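Local coordinates for TlmII (Streptoalloteichus hindustanus, PDB 4HVM), which takes part in tallysomycin biosynthesis and, as a condensation-domain protein of the nonribosomal peptide synthetase type, probably binds phosphopantetheine-carried substrates, at residues I47-L52 against L124-L129. Residues are numbered along the deposited sequence; the frame is centred on the assembly and turned at random.
Sequences IDDDRL and LHLVRL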
# COMPACT_ATOMS: atom_id res chain seq x y z
N ILE A 47 29.43 -5.34 8.21
CA ILE A 47 28.93 -4.48 7.14
C ILE A 47 29.80 -3.24 6.95
O ILE A 47 30.03 -2.48 7.89
CB ILE A 47 27.47 -4.04 7.41
CG1 ILE A 47 26.56 -5.26 7.58
CG2 ILE A 47 26.96 -3.14 6.28
CD1 ILE A 47 25.16 -4.91 8.03
N ASP A 48 30.28 -3.04 5.73
CA ASP A 48 31.05 -1.85 5.38
C ASP A 48 30.09 -0.72 5.00
O ASP A 48 29.45 -0.76 3.95
CB ASP A 48 32.00 -2.16 4.23
CG ASP A 48 33.10 -1.13 4.08
OD1 ASP A 48 33.01 -0.04 4.69
OD2 ASP A 48 34.07 -1.40 3.33
N ASP A 49 29.99 0.28 5.87
CA ASP A 49 29.06 1.39 5.67
C ASP A 49 29.32 2.15 4.38
O ASP A 49 28.39 2.45 3.63
CB ASP A 49 29.09 2.35 6.86
CG ASP A 49 28.36 1.81 8.07
OD1 ASP A 49 27.64 0.79 7.94
OD2 ASP A 49 28.50 2.41 9.16
N ASP A 50 30.59 2.46 4.13
CA ASP A 50 30.97 3.21 2.94
C ASP A 50 30.64 2.43 1.67
O ASP A 50 30.25 3.01 0.66
CB ASP A 50 32.46 3.56 2.98
CG ASP A 50 32.80 4.49 4.13
OD1 ASP A 50 32.06 5.48 4.33
OD2 ASP A 50 33.80 4.23 4.84
N ARG A 51 30.81 1.11 1.74
CA ARG A 51 30.50 0.25 0.61
C ARG A 51 29.00 0.21 0.38
O ARG A 51 28.54 0.22 -0.76
CB ARG A 51 31.03 -1.17 0.85
CG ARG A 51 30.78 -2.13 -0.30
CD ARG A 51 31.51 -1.69 -1.55
NE ARG A 51 31.02 -2.35 -2.75
CZ ARG A 51 30.09 -1.84 -3.56
NH1 ARG A 51 29.56 -0.66 -3.31
NH2 ARG A 51 29.70 -2.52 -4.63
N LEU A 52 28.24 0.18 1.47
CA LEU A 52 26.79 0.18 1.39
C LEU A 52 26.27 1.53 0.91
O LEU A 52 25.31 1.59 0.14
CB LEU A 52 26.18 -0.17 2.74
CG LEU A 52 24.65 -0.27 2.81
CD1 LEU A 52 24.12 -1.32 1.84
CD2 LEU A 52 24.22 -0.59 4.23
N LEU A 124 16.92 7.43 0.79
CA LEU A 124 17.47 6.19 1.32
C LEU A 124 18.18 6.49 2.63
O LEU A 124 19.04 7.37 2.69
CB LEU A 124 18.43 5.54 0.33
CG LEU A 124 17.81 5.06 -0.98
CD1 LEU A 124 18.84 4.33 -1.83
CD2 LEU A 124 16.61 4.17 -0.71
N HIS A 125 17.81 5.77 3.69
CA HIS A 125 18.44 5.95 4.99
C HIS A 125 19.39 4.79 5.31
O HIS A 125 19.02 3.62 5.18
CB HIS A 125 17.39 6.09 6.09
CG HIS A 125 16.59 7.35 6.01
ND1 HIS A 125 16.85 8.45 6.80
CD2 HIS A 125 15.53 7.70 5.23
CE1 HIS A 125 16.00 9.42 6.52
NE2 HIS A 125 15.19 8.98 5.57
N LEU A 126 20.61 5.12 5.71
CA LEU A 126 21.58 4.13 6.15
C LEU A 126 21.79 4.33 7.65
O LEU A 126 22.59 5.16 8.07
CB LEU A 126 22.90 4.27 5.39
CG LEU A 126 23.87 3.09 5.36
CD1 LEU A 126 24.76 3.18 4.14
CD2 LEU A 126 24.71 3.02 6.63
N VAL A 127 21.06 3.56 8.46
CA VAL A 127 21.08 3.75 9.90
C VAL A 127 21.80 2.61 10.60
O VAL A 127 21.38 1.45 10.50
CB VAL A 127 19.65 3.84 10.47
CG1 VAL A 127 19.67 4.36 11.90
CG2 VAL A 127 18.78 4.74 9.60
N ARG A 128 22.89 2.92 11.29
CA ARG A 128 23.63 1.91 12.04
C ARG A 128 23.14 1.86 13.49
O ARG A 128 23.12 2.87 14.18
CB ARG A 128 25.14 2.18 12.00
CG ARG A 128 25.95 1.22 12.86
CD ARG A 128 27.43 1.26 12.54
NE ARG A 128 27.74 0.61 11.27
CZ ARG A 128 27.98 -0.69 11.13
NH1 ARG A 128 27.94 -1.49 12.18
NH2 ARG A 128 28.26 -1.19 9.93
N LEU A 129 22.76 0.66 13.93
CA LEU A 129 22.20 0.48 15.26
C LEU A 129 23.23 -0.03 16.27
O LEU A 129 23.16 0.29 17.46
CB LEU A 129 21.02 -0.50 15.20
CG LEU A 129 19.96 -0.24 14.14
CD1 LEU A 129 18.82 -1.23 14.27
CD2 LEU A 129 19.45 1.19 14.23
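Arg128, at the end of strand 122-128, takes hold of Asp49 in the first turn of helix 49-62 with a side-on, two-pronged salt bridge. Arg128 NE gives its hydrogen to Asp49 OD2 at 2.9 Å, arriving on the syn lone pair with an N-H...O angle of 158°. Arg128 NH2 reaches Asp49 OD1, also at 2.9 Å, but from above the carboxylate plane, because the two flat groups are turned 45° against each other. The arginine chain leaves the strand extended and bends at chi3 (-73°), which swings the guanidinium edge round to the acid. The same edge faces the loop that leads into the helix, where Ile47 O lies 3.0 Å from Arg128 NH2, while NH1 is hydrogen-bonded to Ser130 O.

Beside this polar pair the packing is apolar. Leu126, two residues back on the same side of the strand, crosses Leu52 obliquely, and its CD1 sits 3.7 Å from Leu52 CG. That methyl also touches Asp49 O, while Leu126 CD2, 3.9 Å from Asp49 OD1, covers the carboxylate face opposite Arg128 NH2. Leu52 packs further on Val157, Trp158 and Tyr161 of helix 147-161, and Val134 of the adjacent strand touches both Asp49 and Arg128.

An alanine at Arg128 would remove both bonds to Asp49 and the one to Ser130 O, and would probably loosen the helix start from the strand end. The contact ties the start of helix 49-62 to the end of strand 122-128, in the five-stranded mixed sheet of the condensation-type fold; guanidinium and helix N-terminus would both be expected to favour ionised Asp49.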